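PDB 5TVA: 6-carboxyhexanoate--CoA ligase, which belongs to the BioW family of CoA ligases and is seen here with adenosine monophosphate and coenzyme A bound. Local coordinates for residues E124-D129 with Y217-K222; R22-K25 with T31-K34; R77-K82 with G198-T203; N170-V175 with T232-L237; K83-Q86 with K90-V93. All blocks are in the same frame, centred on the assembly; numbering follows the deposited sequence.

Contact 1 (E124-D129 with Y217-K222). With AMP (adenosine monophosphate), chain C.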
# COMPACT_ATOMS: atom_id res chain seq x y z
N GLU A 124 0.69 -18.54 7.18
CA GLU A 124 -0.74 -18.61 7.41
C GLU A 124 -1.36 -17.22 7.45
O GLU A 124 -0.76 -16.26 7.94
CB GLU A 124 -1.03 -19.39 8.70
CG GLU A 124 -2.23 -18.90 9.52
CD GLU A 124 -2.49 -19.75 10.78
OE1 GLU A 124 -3.42 -19.42 11.55
OE2 GLU A 124 -1.77 -20.76 10.99
N ARG A 125 -2.58 -17.11 6.92
CA ARG A 125 -3.29 -15.83 6.84
C ARG A 125 -3.93 -15.51 8.19
O ARG A 125 -4.80 -16.26 8.65
CB ARG A 125 -4.35 -15.90 5.75
CG ARG A 125 -3.76 -15.98 4.34
CD ARG A 125 -4.83 -16.07 3.27
NE ARG A 125 -5.72 -14.91 3.23
CZ ARG A 125 -6.51 -14.63 2.20
NH1 ARG A 125 -6.51 -15.42 1.14
NH2 ARG A 125 -7.28 -13.55 2.22
N LEU A 126 -3.54 -14.38 8.79
CA LEU A 126 -4.00 -13.99 10.13
C LEU A 126 -5.16 -12.99 10.13
O LEU A 126 -5.78 -12.80 11.18
CB LEU A 126 -2.85 -13.36 10.93
CG LEU A 126 -1.53 -14.14 10.98
CD1 LEU A 126 -0.46 -13.37 11.74
CD2 LEU A 126 -1.73 -15.52 11.60
N GLU A 127 -5.45 -12.34 9.00
CA GLU A 127 -6.59 -11.44 8.99
C GLU A 127 -7.88 -12.23 9.22
O GLU A 127 -8.03 -13.36 8.75
CB GLU A 127 -6.66 -10.65 7.67
CG GLU A 127 -7.11 -11.44 6.46
CD GLU A 127 -5.99 -12.19 5.77
OE1 GLU A 127 -4.84 -12.17 6.29
OE2 GLU A 127 -6.24 -12.80 4.70
N GLU A 128 -8.80 -11.63 9.99
CA GLU A 128 -10.05 -12.31 10.33
C GLU A 128 -11.00 -12.35 9.15
O GLU A 128 -11.67 -13.36 8.91
CB GLU A 128 -10.72 -11.60 11.50
CG GLU A 128 -10.25 -12.04 12.85
CD GLU A 128 -10.64 -13.46 13.12
OE1 GLU A 128 -11.80 -13.82 12.79
OE2 GLU A 128 -9.80 -14.20 13.65
N ASP A 129 -11.09 -11.24 8.42
CA ASP A 129 -12.00 -11.10 7.29
C ASP A 129 -11.14 -11.18 6.03
O ASP A 129 -10.48 -10.21 5.65
CB ASP A 129 -12.78 -9.80 7.36
CG ASP A 129 -13.79 -9.67 6.24
OD1 ASP A 129 -13.58 -10.30 5.18
OD2 ASP A 129 -14.79 -8.93 6.41
N TYR A 217 1.18 -8.46 3.68
CA TYR A 217 2.04 -7.91 4.71
C TYR A 217 2.65 -9.07 5.49
O TYR A 217 1.91 -9.91 6.04
CB TYR A 217 1.26 -7.00 5.67
CG TYR A 217 0.67 -5.73 5.10
CD1 TYR A 217 1.03 -5.26 3.83
CD2 TYR A 217 -0.23 -4.97 5.85
CE1 TYR A 217 0.50 -4.09 3.33
CE2 TYR A 217 -0.78 -3.79 5.35
CZ TYR A 217 -0.41 -3.36 4.08
OH TYR A 217 -0.93 -2.18 3.55
N PHE A 218 3.99 -9.11 5.58
CA PHE A 218 4.68 -10.17 6.33
C PHE A 218 4.92 -9.68 7.75
O PHE A 218 5.70 -8.74 7.96
CB PHE A 218 5.98 -10.56 5.64
CG PHE A 218 5.78 -11.14 4.26
CD1 PHE A 218 5.49 -12.48 4.09
CD2 PHE A 218 5.84 -10.33 3.13
CE1 PHE A 218 5.29 -13.01 2.83
CE2 PHE A 218 5.64 -10.85 1.86
CZ PHE A 218 5.37 -12.19 1.71
N VAL A 219 4.24 -10.30 8.73
CA VAL A 219 4.25 -9.85 10.12
C VAL A 219 4.57 -11.00 11.07
O VAL A 219 4.21 -12.16 10.83
CB VAL A 219 2.90 -9.22 10.55
CG1 VAL A 219 2.53 -8.00 9.69
CG2 VAL A 219 1.79 -10.26 10.54
N SER A 220 5.23 -10.67 12.18
CA SER A 220 5.46 -11.64 13.24
C SER A 220 4.19 -11.77 14.08
O SER A 220 3.69 -10.77 14.59
CB SER A 220 6.63 -11.18 14.11
OG SER A 220 7.07 -12.23 14.95
N ARG A 221 3.65 -12.99 14.18
CA ARG A 221 2.38 -13.15 14.88
C ARG A 221 2.42 -12.59 16.30
O ARG A 221 1.41 -12.06 16.78
CB ARG A 221 1.93 -14.62 14.96
CG ARG A 221 0.46 -14.68 15.40
CD ARG A 221 0.05 -15.98 16.04
NE ARG A 221 -0.58 -16.95 15.14
CZ ARG A 221 -1.86 -17.33 15.22
NH1 ARG A 221 -2.66 -16.82 16.14
NH2 ARG A 221 -2.32 -18.22 14.35
N LYS A 222 3.56 -12.66 16.97
CA LYS A 222 3.59 -12.20 18.36
C LYS A 222 3.32 -10.71 18.48
O LYS A 222 3.03 -10.25 19.58
CB LYS A 222 4.94 -12.55 19.00
CG LYS A 222 6.05 -11.67 18.52
CD LYS A 222 7.42 -12.13 18.99
CE LYS A 222 8.46 -11.71 17.96
NZ LYS A 222 9.68 -11.23 18.66
P AMP C . -4.33 -0.03 -5.12
O1P AMP C . -3.04 0.45 -4.48
O2P AMP C . -5.46 0.91 -4.77
O3P AMP C . -4.25 -0.49 -6.57
O5' AMP C . -4.70 -1.40 -4.39
C5' AMP C . -4.04 -2.63 -4.69
C4' AMP C . -4.59 -3.73 -3.81
O4' AMP C . -4.06 -3.57 -2.47
C3' AMP C . -6.11 -3.72 -3.67
O3' AMP C . -6.76 -4.56 -4.61
C2' AMP C . -6.36 -4.13 -2.22
O2' AMP C . -6.46 -5.54 -2.12
C1' AMP C . -5.08 -3.67 -1.52
N9 AMP C . -5.23 -2.35 -0.86
C8 AMP C . -5.79 -1.24 -1.38
N7 AMP C . -5.77 -0.21 -0.49
C5 AMP C . -5.18 -0.65 0.64
C6 AMP C . -4.80 -0.08 1.97
N6 AMP C . -5.07 1.20 2.31
N1 AMP C . -4.18 -0.91 2.85
C2 AMP C . -3.91 -2.19 2.56
N3 AMP C . -4.22 -2.76 1.38
C4 AMP C . -4.83 -2.06 0.39
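L126 and R221 mark the closest backbone approach, with CA atoms 8.0 Å apart, between the irregular segment 124-129 and segment 217-222, which leaves its strand after V219 and enters a 3-10 turn at R221. The main chains are not paired; side chains span the distance. L126 divides its two methyls between two partners. CD1 rests 4.0 Å from CG2 of V219, the two side chains passing alongside in opposite senses, while CD2 lies over one face of the R221 guanidinium, 3.9 Å from NH2 of that arginine. R221 comes to lie there through a bend at chi3 (-97°). Its edge turns to E124, and a salt bridge joins E124 OE1 to R221 NH2 at 3.2 Å. Only this oxygen-nitrogen pair is within bridging distance, and with the planes 86° apart the two groups do not lie flat in a paired, two-pronged arrangement; both residues are exposed. R125 instead grips E127 side-on, its NE and NH2 lying 2.6 and 2.8 Å from the same OE2, while OE1 of E127 accepts from L117 N. At the far end of 217-222, Y217 lines the adenosine monophosphate pocket, its OH 3.1 Å from the ligand's C2 and hydrogen-bonded to T136. Strand 116-119 runs beside Y217 and F218, and helix 224-233 packs on L126 through L224 and on V219 through I227.

Contact 2 (R22-K25 with T31-K34)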
# COMPACT_ATOMS: atom_id res chain seq x y z
N ARG A 22 -5.59 12.84 2.99
CA ARG A 22 -4.68 13.95 3.22
C ARG A 22 -4.76 14.37 4.68
O ARG A 22 -5.85 14.41 5.26
CB ARG A 22 -5.01 15.15 2.31
CG ARG A 22 -5.00 14.81 0.83
CD ARG A 22 -3.59 14.78 0.25
NE ARG A 22 -3.63 14.47 -1.19
CZ ARG A 22 -3.58 13.23 -1.69
NH1 ARG A 22 -3.46 12.18 -0.87
NH2 ARG A 22 -3.63 13.05 -3.00
N ILE A 23 -3.62 14.71 5.27
CA ILE A 23 -3.57 15.18 6.65
C ILE A 23 -2.87 16.52 6.61
O ILE A 23 -1.69 16.59 6.27
CB ILE A 23 -2.81 14.20 7.57
CG1 ILE A 23 -3.37 12.80 7.41
CG2 ILE A 23 -2.86 14.68 9.00
CD1 ILE A 23 -2.58 11.75 8.15
N VAL A 24 -3.59 17.59 6.95
CA VAL A 24 -3.12 18.94 6.69
C VAL A 24 -3.55 19.88 7.81
O VAL A 24 -4.45 19.57 8.61
CB VAL A 24 -3.64 19.49 5.33
CG1 VAL A 24 -3.22 18.58 4.18
CG2 VAL A 24 -5.16 19.65 5.34
N LYS A 25 -2.89 21.04 7.84
CA LYS A 25 -3.30 22.16 8.68
C LYS A 25 -4.63 22.74 8.20
O LYS A 25 -4.97 22.65 7.02
CB LYS A 25 -2.23 23.27 8.65
CG LYS A 25 -0.96 22.95 9.40
CD LYS A 25 0.16 23.93 9.05
CE LYS A 25 1.39 23.69 9.93
NZ LYS A 25 2.66 24.07 9.27
N THR A 31 -8.34 23.24 0.47
CA THR A 31 -7.54 22.79 -0.65
C THR A 31 -7.51 21.27 -0.73
O THR A 31 -7.68 20.69 -1.81
CB THR A 31 -6.13 23.36 -0.52
OG1 THR A 31 -6.18 24.78 -0.67
CG2 THR A 31 -5.24 22.77 -1.58
N ALA A 32 -7.30 20.59 0.41
CA ALA A 32 -7.29 19.13 0.39
C ALA A 32 -8.64 18.56 -0.03
O ALA A 32 -8.70 17.57 -0.76
CB ALA A 32 -6.88 18.60 1.78
N VAL A 33 -9.73 19.16 0.45
CA VAL A 33 -11.05 18.64 0.10
C VAL A 33 -11.31 18.83 -1.39
O VAL A 33 -11.81 17.92 -2.07
CB VAL A 33 -12.13 19.30 0.96
CG1 VAL A 33 -13.50 18.92 0.44
CG2 VAL A 33 -11.99 18.85 2.44
N LYS A 34 -10.96 20.01 -1.93
CA LYS A 34 -11.12 20.22 -3.37
C LYS A 34 -10.35 19.18 -4.16
O LYS A 34 -10.86 18.62 -5.14
CB LYS A 34 -10.69 21.65 -3.74
CG LYS A 34 -11.66 22.74 -3.26
CD LYS A 34 -10.94 24.08 -2.99
CE LYS A 34 -10.63 24.84 -4.28
NZ LYS A 34 -9.89 26.11 -4.01
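A32 of helix 29-37 packs on R22 and V24 of strand 15-25, where the chain leaves the strand, turns, and comes back over it as a helix. The closest main-chain approach is between R22 and A32, whose CA atoms are 6.5 Å apart, a short spacing that goes with the small alanine side chain. CB of A32 points at the strand and meets CB of R22 at 4.0 Å. The same methyl lies 4.1 Å from CG2 of V24, so it sits against two residues that alternate onto one face of the strand. At chi1 -58° CG2 of V24 sits between the backbone N and the carbonyl carbon, and it is this branch that faces A32. In the fold, strand 15-25 is an outer strand of an antiparallel sheet in the order 15-25, 3-12, 45-52. Helix 29-37 connects its two outer strands, which run parallel to each other, in a beta-alpha-beta crossover that passes over the central strand; V33 accordingly touches V6 of strand 3-12. I23 projects from the other face of the sheet, where its side chain touches L3, V53 and V235, and its N bonds to D140 OD2. R22 joins the patch with the base of its side chain, CB foremost. The chain then bends at chi2 (-80°), and the guanidinium forms a salt bridge through NH2 with E35 OE2, farther along the same helix. R144 also comes close to this group, and the R22 side chain lies about 7 Å from the bound coenzyme A.

Contact 3 (R77-K82 with G198-T203)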
# COMPACT_ATOMS: atom_id res chain seq x y z
N ARG A 77 7.99 -12.57 -10.62
CA ARG A 77 7.62 -13.18 -9.36
C ARG A 77 8.75 -14.03 -8.79
O ARG A 77 8.91 -14.12 -7.57
CB ARG A 77 6.36 -14.02 -9.54
CG ARG A 77 5.20 -13.20 -10.08
CD ARG A 77 3.97 -14.06 -10.32
NE ARG A 77 2.83 -13.23 -10.73
CZ ARG A 77 1.70 -13.72 -11.20
NH1 ARG A 77 1.55 -15.03 -11.34
NH2 ARG A 77 0.71 -12.91 -11.55
N GLU A 78 9.57 -14.63 -9.65
CA GLU A 78 10.74 -15.36 -9.17
C GLU A 78 11.71 -14.40 -8.50
O GLU A 78 12.25 -14.69 -7.41
CB GLU A 78 11.39 -16.09 -10.34
CG GLU A 78 12.44 -17.13 -9.96
CD GLU A 78 12.78 -18.05 -11.13
OE1 GLU A 78 13.88 -18.65 -11.12
OE2 GLU A 78 11.95 -18.17 -12.06
N PHE A 79 11.95 -13.25 -9.13
CA PHE A 79 12.77 -12.22 -8.51
C PHE A 79 12.11 -11.69 -7.23
O PHE A 79 12.79 -11.43 -6.23
CB PHE A 79 13.03 -11.10 -9.51
CG PHE A 79 13.91 -9.99 -9.00
CD1 PHE A 79 15.25 -10.21 -8.78
CD2 PHE A 79 13.40 -8.72 -8.81
CE1 PHE A 79 16.07 -9.18 -8.33
CE2 PHE A 79 14.22 -7.69 -8.36
CZ PHE A 79 15.55 -7.92 -8.13
N ALA A 80 10.79 -11.53 -7.26
CA ALA A 80 10.08 -11.00 -6.09
C ALA A 80 10.29 -11.90 -4.88
O ALA A 80 10.63 -11.43 -3.79
CB ALA A 80 8.60 -10.84 -6.42
N VAL A 81 10.14 -13.22 -5.07
CA VAL A 81 10.44 -14.18 -4.01
C VAL A 81 11.88 -14.02 -3.52
O VAL A 81 12.15 -14.08 -2.31
CB VAL A 81 10.16 -15.61 -4.51
CG1 VAL A 81 10.49 -16.62 -3.42
CG2 VAL A 81 8.71 -15.74 -4.92
N LYS A 82 12.81 -13.80 -4.44
CA LYS A 82 14.22 -13.72 -4.04
C LYS A 82 14.47 -12.53 -3.14
O LYS A 82 15.11 -12.66 -2.08
CB LYS A 82 15.12 -13.66 -5.28
CG LYS A 82 16.59 -13.54 -4.94
CD LYS A 82 17.46 -14.00 -6.10
CE LYS A 82 17.94 -12.84 -6.96
NZ LYS A 82 19.09 -12.11 -6.34
N GLY A 198 14.86 -2.05 0.86
CA GLY A 198 14.32 -0.79 0.41
C GLY A 198 12.99 -1.00 -0.28
O GLY A 198 12.21 -1.89 0.06
N TYR A 199 12.72 -0.15 -1.28
CA TYR A 199 11.50 -0.19 -2.07
C TYR A 199 11.89 -0.64 -3.48
O TYR A 199 12.62 0.07 -4.19
CB TYR A 199 10.81 1.18 -2.06
CG TYR A 199 9.55 1.30 -2.90
CD1 TYR A 199 8.33 0.85 -2.42
CD2 TYR A 199 9.58 1.90 -4.16
CE1 TYR A 199 7.16 0.97 -3.17
CE2 TYR A 199 8.41 2.03 -4.92
CZ TYR A 199 7.21 1.57 -4.42
OH TYR A 199 6.03 1.67 -5.15
N VAL A 200 11.42 -1.82 -3.87
CA VAL A 200 11.93 -2.52 -5.04
C VAL A 200 10.80 -2.63 -6.06
O VAL A 200 9.89 -3.45 -5.90
CB VAL A 200 12.51 -3.89 -4.67
CG1 VAL A 200 13.23 -4.49 -5.85
CG2 VAL A 200 13.49 -3.73 -3.52
N ARG A 201 10.86 -1.82 -7.11
CA ARG A 201 9.80 -1.79 -8.12
C ARG A 201 10.08 -2.83 -9.19
O ARG A 201 11.21 -2.96 -9.66
CB ARG A 201 9.72 -0.39 -8.73
CG ARG A 201 10.05 0.69 -7.70
CD ARG A 201 9.98 2.07 -8.28
NE ARG A 201 8.81 2.22 -9.14
CZ ARG A 201 8.88 2.54 -10.43
NH1 ARG A 201 10.07 2.76 -10.99
NH2 ARG A 201 7.77 2.66 -11.14
N ILE A 202 9.06 -3.61 -9.55
CA ILE A 202 9.27 -4.83 -10.32
C ILE A 202 8.19 -4.96 -11.38
O ILE A 202 7.00 -5.05 -11.05
CB ILE A 202 9.30 -6.06 -9.41
CG1 ILE A 202 10.55 -6.02 -8.53
CG2 ILE A 202 9.21 -7.34 -10.23
CD1 ILE A 202 10.55 -7.01 -7.38
N THR A 203 8.60 -5.00 -12.65
CA THR A 203 7.67 -5.12 -13.80
C THR A 203 8.06 -6.28 -14.71
O THR A 203 9.24 -6.47 -15.01
CB THR A 203 7.65 -3.83 -14.66
OG1 THR A 203 8.01 -2.70 -13.85
CG2 THR A 203 6.27 -3.60 -15.26
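F79 and I202 form the main junction between helix 73-85 and strand 198-203, whose local axes come within 9.1 Å and run nearly antiparallel (161°). The F79 ring leaves the helix with CG anti to the backbone N (chi1 -178°), which carries its CD2-CE2 side over to the strand. I202 holds CG1 anti to the carbonyl carbon and continues extended to CD1 (chi2 167°), so its longer branch reaches up to the helix. CG1 of I202 meets the F79 ring at its edge, in the ring plane, 3.9 Å from CD2. Beyond it, I202 CD1 approaches the same F79 CD2 obliquely at 3.6 Å, and also lies 4.2 Å from CA of A80, where the small residue lets the methyl come up to the helix backbone. V200, two residues back on the same face of the strand, adds a lighter touch, CG1 to F79 CE2 at 4.2 Å. Outside the two segments, the F79 ring also meets the rings of Y68 and F70. Every group meeting across this interface is hydrocarbon, so helix and six-stranded mixed sheet are held here by dispersion and burial, without polar bonds that would fix their register.

Contact 4 (N170-V175 with T232-L237)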
# COMPACT_ATOMS: atom_id res chain seq x y z
N ASN A 170 3.65 1.10 6.71
CA ASN A 170 3.62 -0.32 7.04
C ASN A 170 4.91 -0.74 7.73
O ASN A 170 4.88 -1.30 8.83
CB ASN A 170 3.40 -1.16 5.77
CG ASN A 170 2.02 -0.96 5.18
OD1 ASN A 170 1.14 -0.41 5.82
ND2 ASN A 170 1.84 -1.40 3.93
N LEU A 171 6.06 -0.42 7.13
CA LEU A 171 7.34 -0.78 7.73
C LEU A 171 7.56 -0.07 9.06
O LEU A 171 8.12 -0.66 9.99
CB LEU A 171 8.49 -0.45 6.77
CG LEU A 171 8.40 -1.14 5.41
CD1 LEU A 171 9.59 -0.73 4.51
CD2 LEU A 171 8.32 -2.66 5.58
N PHE A 172 7.12 1.18 9.18
CA PHE A 172 7.24 1.86 10.47
C PHE A 172 6.38 1.18 11.53
O PHE A 172 6.77 1.13 12.71
CB PHE A 172 6.88 3.33 10.32
CG PHE A 172 6.74 4.05 11.62
CD1 PHE A 172 7.86 4.56 12.26
CD2 PHE A 172 5.49 4.22 12.22
CE1 PHE A 172 7.73 5.23 13.49
CE2 PHE A 172 5.35 4.88 13.45
CZ PHE A 172 6.47 5.39 14.08
N CYS A 173 5.22 0.66 11.14
CA CYS A 173 4.29 0.02 12.05
C CYS A 173 4.70 -1.40 12.43
O CYS A 173 4.07 -1.99 13.32
CB CYS A 173 2.90 0.01 11.42
SG CYS A 173 2.06 1.57 11.62
N GLY A 174 5.74 -1.96 11.81
CA GLY A 174 6.24 -3.27 12.18
C GLY A 174 5.99 -4.36 11.17
O GLY A 174 6.32 -5.52 11.44
N VAL A 175 5.40 -4.06 10.02
CA VAL A 175 5.41 -5.06 8.96
C VAL A 175 6.85 -5.27 8.54
O VAL A 175 7.61 -4.31 8.36
CB VAL A 175 4.51 -4.61 7.80
CG1 VAL A 175 4.73 -5.51 6.56
CG2 VAL A 175 3.05 -4.64 8.27
N THR A 232 -3.95 0.98 11.50
CA THR A 232 -5.30 1.47 11.32
C THR A 232 -5.65 2.68 12.17
O THR A 232 -6.67 3.33 11.91
CB THR A 232 -6.33 0.35 11.57
OG1 THR A 232 -6.31 -0.08 12.96
CG2 THR A 232 -6.04 -0.82 10.66
N GLN A 233 -4.82 3.04 13.16
CA GLN A 233 -5.16 4.09 14.10
C GLN A 233 -4.06 5.13 14.28
O GLN A 233 -4.36 6.31 14.48
CB GLN A 233 -5.54 3.48 15.47
CG GLN A 233 -6.76 2.55 15.41
CD GLN A 233 -7.31 2.11 16.79
OE1 GLN A 233 -6.76 2.42 17.85
NE2 GLN A 233 -8.41 1.36 16.76
N LYS A 234 -2.79 4.75 14.25
CA LYS A 234 -1.77 5.75 14.54
C LYS A 234 -1.61 6.72 13.36
O LYS A 234 -1.71 6.34 12.19
CB LYS A 234 -0.45 5.05 14.87
CG LYS A 234 0.64 6.00 15.34
CD LYS A 234 1.83 5.23 15.89
CE LYS A 234 3.05 6.14 16.00
NZ LYS A 234 2.79 7.34 16.83
N VAL A 235 -1.40 8.00 13.67
CA VAL A 235 -1.35 9.06 12.67
C VAL A 235 0.11 9.41 12.44
O VAL A 235 0.81 9.85 13.37
CB VAL A 235 -2.17 10.29 13.10
CG1 VAL A 235 -2.02 11.41 12.07
CG2 VAL A 235 -3.63 9.93 13.25
N VAL A 236 0.58 9.20 11.21
CA VAL A 236 1.99 9.34 10.85
C VAL A 236 2.13 10.28 9.66
O VAL A 236 1.54 10.04 8.61
CB VAL A 236 2.63 7.98 10.52
CG1 VAL A 236 4.05 8.18 10.05
CG2 VAL A 236 2.58 7.09 11.73
N LEU A 237 2.91 11.35 9.83
CA LEU A 237 3.38 12.18 8.74
C LEU A 237 4.78 11.74 8.36
O LEU A 237 5.63 11.55 9.24
CB LEU A 237 3.40 13.66 9.11
CG LEU A 237 2.08 14.29 9.55
CD1 LEU A 237 2.31 15.74 9.82
CD2 LEU A 237 1.02 14.11 8.48
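F172, on the last turn of helix 158-173, sends its side chain across to K234 and V236. CB points at segment 232-237, and with CG anti to the backbone N (chi1 170°) these two carbons act as a spacer that carries the ring over a CA separation of 9.1 Å between F172 and V236. CD2 is the first ring atom to touch, 4.1 Å from CG2 of V236. CE2 comes next and bears the contact twice: the same V236 methyl stands 3.9 Å away, oblique to the ring, and CE of K234 meets this F172 CE2 at 3.7 Å, at the edge and in the ring plane. CZ at the tip lies 4.0 Å from K234 CE. The helix carrying this ring ends in a Schellman motif: G174 turns out with positive phi (110°), V175 N bonds to N170 O at 3.1 Å, and G174 N to L171 O at 3.3 Å. Next to the glycine, C173 forms a disulfide with C230, linking this helix end covalently to helix 224-233. The K234 chain crosses the F172 side chain at about a right angle and runs extended until chi4 (56°), where it bends and lets NZ form a salt bridge with E57 OE2. E57 and V59 of the neighbouring strand 57-60 also touch the F172 side chain, beside V236 in the parallel sheet.

Contact 5 (K83-Q86 with K90-V93)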
# COMPACT_ATOMS: atom_id res chain seq x y z
N LYS A 83 13.99 -11.35 -3.54
CA LYS A 83 14.21 -10.15 -2.73
C LYS A 83 13.58 -10.30 -1.34
O LYS A 83 14.15 -9.85 -0.34
CB LYS A 83 13.66 -8.92 -3.45
CG LYS A 83 14.33 -8.64 -4.84
CD LYS A 83 15.81 -8.38 -4.65
CE LYS A 83 16.03 -7.19 -3.74
NZ LYS A 83 17.48 -6.86 -3.55
N LEU A 84 12.41 -10.95 -1.27
CA LEU A 84 11.75 -11.19 0.01
C LEU A 84 12.63 -12.02 0.95
O LEU A 84 12.69 -11.75 2.16
CB LEU A 84 10.40 -11.88 -0.21
CG LEU A 84 9.29 -10.98 -0.75
CD1 LEU A 84 8.05 -11.74 -1.27
CD2 LEU A 84 8.89 -9.94 0.31
N THR A 85 13.31 -13.05 0.42
CA THR A 85 14.13 -13.85 1.32
C THR A 85 15.35 -13.08 1.80
O THR A 85 16.01 -13.50 2.76
CB THR A 85 14.58 -15.17 0.68
OG1 THR A 85 15.63 -14.92 -0.26
CG2 THR A 85 13.43 -15.90 0.00
N GLN A 86 15.67 -11.96 1.17
CA GLN A 86 16.71 -11.11 1.73
C GLN A 86 16.23 -10.31 2.93
O GLN A 86 17.01 -9.53 3.48
CB GLN A 86 17.25 -10.14 0.68
CG GLN A 86 17.78 -10.78 -0.59
CD GLN A 86 18.32 -9.74 -1.54
OE1 GLN A 86 18.72 -8.65 -1.13
NE2 GLN A 86 18.30 -10.06 -2.84
N LYS A 90 11.54 -17.14 4.92
CA LYS A 90 11.72 -18.43 4.28
C LYS A 90 11.08 -18.40 2.90
O LYS A 90 10.03 -17.77 2.68
CB LYS A 90 11.11 -19.56 5.12
CG LYS A 90 11.61 -19.60 6.58
CD LYS A 90 13.02 -20.18 6.69
CE LYS A 90 13.92 -19.35 7.61
NZ LYS A 90 14.68 -18.25 6.89
N GLU A 91 11.73 -19.09 1.96
CA GLU A 91 11.34 -19.01 0.56
C GLU A 91 9.90 -19.48 0.34
O GLU A 91 9.15 -18.85 -0.41
CB GLU A 91 12.31 -19.83 -0.29
CG GLU A 91 12.03 -19.78 -1.78
CD GLU A 91 13.11 -20.48 -2.58
OE1 GLU A 91 12.96 -21.70 -2.85
OE2 GLU A 91 14.10 -19.81 -2.95
N GLU A 92 9.50 -20.57 1.00
CA GLU A 92 8.16 -21.11 0.80
C GLU A 92 7.09 -20.17 1.33
O GLU A 92 5.96 -20.18 0.83
CB GLU A 92 8.02 -22.48 1.47
CG GLU A 92 9.11 -23.52 1.12
CD GLU A 92 10.53 -23.11 1.51
OE1 GLU A 92 11.49 -23.64 0.90
OE2 GLU A 92 10.70 -22.25 2.42
N VAL A 93 7.42 -19.38 2.35
CA VAL A 93 6.49 -18.35 2.80
C VAL A 93 6.34 -17.28 1.73
O VAL A 93 5.22 -16.92 1.34
CB VAL A 93 6.97 -17.76 4.14
CG1 VAL A 93 6.14 -16.52 4.50
CG2 VAL A 93 6.90 -18.82 5.25
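T85 packs its methyl against the backbone of E91, at the point where the main chains approach most closely, CA to CA 5.9 Å. CG2 of T85 is 3.8 Å from CA of E91 and 4.1 Å from its CB, and the T85 and E91 side chains run alongside each other in one direction. The hydroxyl takes no part: chi1 (76°) sets OG1 between the backbone N and the carbonyl carbon, from where it hydrogen-bonds to K82 O one turn back in the helix. This is the closure of a short connection between two successive helices, 73-85 and 91-102, with K90 at the N-cap of the second. Its inner side is buried, L84 and V93 both packing on F218 of strand 214-219. The outer side is looser and mostly charged. E91 extends from CG to an exposed carboxylate, and K90, pointing away from the first helix, has a weak hydrogen bond from NZ to G88 O. On the first helix, K83 NZ reaches Q86 OE1 at 3.3 Å, but it approaches at a C=O...N angle of 97°, 40° out of the carbonyl plane, and so misses the oxygen lone pairs.

From the N terminus, contact 2 closes first, a local loop joining the three-stranded antiparallel sheet to its helix. Contact 3 opens next, at helix 73-85, and contact 5 opens and closes within its span, joining that helix to 91-102. Contact 1 opens at 124-129 and contact 4 at 170-175 before strand 198-203 closes contact 3; contacts 1 and 4 then close in turn, so these three cross pairwise. Contacts 1 and 3 reach the same mixed sheet, and F218 of contact 1 reaches both segments of contact 5. V175 packs on Y217 and V219, joining contacts 1 and 4. I23 meets L237, bringing contact 2 against the parallel sheet.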